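Local coordinates for hypothetical protein Atu0636 (Agrobacterium tumefaciens, PDB 2OZV), which probably transfers a methyl group from S-adenosylmethionine to an oxygen of a substrate not yet identified, at residues M72-L80 and A90-D98. Residues are numbered along the deposited sequence; the frame is centred on the assembly and turned at random.
Sequences MAEFARRSL and ARIEVLEAD
Val-94 is the hub of the packing between segment 72-80 of helix 70-80 and strand 92-96, and its two methyls serve different parts of the helix. CG1 of Val-94, anti to the backbone N (chi1 179°), packs against the Ala-73 to Ala-76 side of the helix, 3.7 Å from the carbonyl O of Ala-73 and close to the CB atoms of Ala-73 and Ala-76. Those two small residues let the helix backbone settle near the strand. CG2 of Val-94 reaches the other way, its nearest partner being CD1 of Leu-80 at 3.7 Å. A longer, forked leucine suits this end because the backbones stand wider apart, with CA of Leu-80 8.0 Å from CA of Ile-92 against 6.1 Å from CA of Ala-73 to CA of Glu-96. CD1 of Leu-80 also meets CG2 of Ile-92 at 3.8 Å, while the other branch, CD2, comes equally near CD1 of Ile-92. At the opposite end, Glu-96 lays the aliphatic part of its chain, CG, against CB of Ala-73 (4.0 Å).

Arg-77 closes the outer border. Extended from CG to NE, it runs past Val-94, with CG against the valine's CB and CG1 of Val-94 over one face of the guanidinium. Arg-77 NH2 donates to the main-chain O of Val-94 (2.8 Å, 151° at the hydrogen) from above the carbonyl plane. A water in the guanidinium plane accepts from Val-94 N and, weakly, from Arg-77 NE. Both backbone polar groups of Val-94 thus gain partners, as suits an outermost strand of the sheet within this chain.

Strand 92-96 pairs in parallel with strand 61-67, and Met-52 of helix 49-57 touches both Leu-80 and Ile-92. Helix and strand run nearly antiparallel (169°), forming the second half of the beta-alpha-beta crossover from strand 61-67 in the Rossmann-like methyltransferase fold.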
# COMPACT_ATOMS: atom_id res chain seq x y z
N MSE B 72 21.75 20.77 14.84
CA MSE B 72 21.72 19.88 13.69
C MSE B 72 22.33 20.52 12.46
O MSE B 72 23.02 19.85 11.71
CB MSE B 72 20.31 19.36 13.37
CG MSE B 72 19.98 18.19 14.26
SE MSE B 72 20.60 16.45 13.58
CE MSE B 72 22.01 16.91 12.31
N ALA B 73 22.08 21.81 12.25
CA ALA B 73 22.62 22.52 11.09
C ALA B 73 24.15 22.52 11.19
O ALA B 73 24.85 22.22 10.21
CB ALA B 73 22.08 23.94 11.03
N GLU B 74 24.65 22.86 12.38
CA GLU B 74 26.09 22.85 12.69
C GLU B 74 26.66 21.48 12.35
O GLU B 74 27.59 21.36 11.55
CB GLU B 74 26.32 23.22 14.17
CG GLU B 74 25.90 24.67 14.48
CD GLU B 74 26.22 25.18 15.88
OE1 GLU B 74 26.19 24.41 16.87
OE2 GLU B 74 26.49 26.39 15.99
N PHE B 75 26.05 20.44 12.92
CA PHE B 75 26.50 19.06 12.71
C PHE B 75 26.57 18.72 11.21
O PHE B 75 27.57 18.15 10.75
CB PHE B 75 25.59 18.06 13.43
CG PHE B 75 26.06 16.65 13.32
CD1 PHE B 75 27.04 16.15 14.19
CD2 PHE B 75 25.56 15.81 12.33
CE1 PHE B 75 27.49 14.83 14.08
CE2 PHE B 75 26.00 14.49 12.22
CZ PHE B 75 26.97 14.00 13.08
N ALA B 76 25.51 19.04 10.47
CA ALA B 76 25.49 18.79 9.02
C ALA B 76 26.64 19.53 8.31
O ALA B 76 27.32 18.95 7.46
CB ALA B 76 24.14 19.17 8.45
N ARG B 77 26.86 20.79 8.68
CA ARG B 77 27.94 21.58 8.09
C ARG B 77 29.31 20.96 8.35
O ARG B 77 30.15 20.91 7.46
CB ARG B 77 27.89 23.03 8.57
CG ARG B 77 26.71 23.78 8.04
CD ARG B 77 26.70 25.23 8.53
NE ARG B 77 25.45 25.86 8.09
CZ ARG B 77 24.55 26.35 8.92
NH1 ARG B 77 24.76 26.36 10.24
NH2 ARG B 77 23.44 26.89 8.43
N ARG B 78 29.52 20.45 9.57
CA ARG B 78 30.76 19.75 9.90
C ARG B 78 30.95 18.50 9.03
O ARG B 78 32.05 18.27 8.55
CB ARG B 78 30.81 19.38 11.39
CG ARG B 78 31.72 20.22 12.25
CD ARG B 78 31.19 21.62 12.47
NE ARG B 78 31.58 22.55 11.41
CZ ARG B 78 30.83 23.59 11.03
NH1 ARG B 78 29.65 23.81 11.62
NH2 ARG B 78 31.24 24.39 10.06
N SER B 79 29.87 17.74 8.82
CA SER B 79 29.88 16.53 7.98
C SER B 79 30.28 16.87 6.56
O SER B 79 31.07 16.14 5.93
CB SER B 79 28.49 15.88 7.93
OG SER B 79 28.16 15.41 9.22
N LEU B 80 29.74 17.97 6.05
CA LEU B 80 30.06 18.44 4.70
C LEU B 80 31.54 18.71 4.49
O LEU B 80 32.01 18.59 3.37
CB LEU B 80 29.26 19.69 4.37
CG LEU B 80 27.83 19.50 3.90
CD1 LEU B 80 27.23 20.86 3.58
CD2 LEU B 80 27.79 18.59 2.65
N ALA B 90 30.38 21.78 -2.19
CA ALA B 90 30.15 23.16 -2.61
C ALA B 90 28.72 23.37 -3.09
O ALA B 90 28.22 24.49 -3.08
CB ALA B 90 31.12 23.55 -3.71
N ARG B 91 28.09 22.28 -3.53
CA ARG B 91 26.74 22.35 -4.08
C ARG B 91 25.66 22.07 -3.04
O ARG B 91 24.48 21.91 -3.38
CB ARG B 91 26.61 21.39 -5.26
CG ARG B 91 27.49 21.81 -6.42
CD ARG B 91 27.27 20.92 -7.60
NE ARG B 91 27.99 19.65 -7.50
CZ ARG B 91 27.40 18.46 -7.37
NH1 ARG B 91 26.07 18.37 -7.29
NH2 ARG B 91 28.16 17.37 -7.36
N ILE B 92 26.05 22.03 -1.76
CA ILE B 92 25.11 21.74 -0.69
C ILE B 92 25.08 22.90 0.29
O ILE B 92 26.10 23.27 0.88
CB ILE B 92 25.43 20.42 0.04
CG1 ILE B 92 25.37 19.26 -0.98
CG2 ILE B 92 24.41 20.21 1.17
CD1 ILE B 92 25.67 17.91 -0.45
N GLU B 93 23.91 23.48 0.45
CA GLU B 93 23.76 24.61 1.36
C GLU B 93 22.93 24.13 2.53
O GLU B 93 21.90 23.52 2.30
CB GLU B 93 23.00 25.72 0.65
CG GLU B 93 22.90 27.00 1.46
CD GLU B 93 22.08 28.08 0.73
OE1 GLU B 93 21.56 27.85 -0.38
OE2 GLU B 93 21.97 29.17 1.30
N VAL B 94 23.36 24.39 3.76
CA VAL B 94 22.58 23.96 4.92
C VAL B 94 21.90 25.19 5.50
O VAL B 94 22.59 26.18 5.83
CB VAL B 94 23.49 23.33 6.01
CG1 VAL B 94 22.68 22.90 7.24
CG2 VAL B 94 24.29 22.18 5.42
N LEU B 95 20.58 25.13 5.65
CA LEU B 95 19.81 26.22 6.24
C LEU B 95 19.06 25.76 7.46
O LEU B 95 18.55 24.65 7.49
CB LEU B 95 18.81 26.80 5.24
CG LEU B 95 19.39 27.45 3.97
CD1 LEU B 95 18.26 27.83 3.01
CD2 LEU B 95 20.27 28.65 4.30
N GLU B 96 19.00 26.63 8.45
CA GLU B 96 18.17 26.42 9.63
C GLU B 96 16.75 26.89 9.32
O GLU B 96 16.55 28.08 9.05
CB GLU B 96 18.69 27.30 10.75
CG GLU B 96 19.26 26.59 11.90
CD GLU B 96 19.64 27.56 12.99
OE1 GLU B 96 18.81 27.80 13.90
OE2 GLU B 96 20.76 28.09 12.91
N ALA B 97 15.78 26.00 9.37
CA ALA B 97 14.38 26.38 9.14
C ALA B 97 13.45 25.34 9.70
O ALA B 97 13.69 24.14 9.56
CB ALA B 97 14.10 26.57 7.65
N ASP B 98 12.37 25.80 10.31
CA ASP B 98 11.30 24.93 10.75
C ASP B 98 10.42 24.65 9.52
O ASP B 98 9.74 25.56 9.04
CB ASP B 98 10.50 25.64 11.83
CG ASP B 98 9.31 24.84 12.31
OD1 ASP B 98 8.99 23.76 11.75
OD2 ASP B 98 8.69 25.30 13.29
O HOH W 1 25.95 25.89 4.69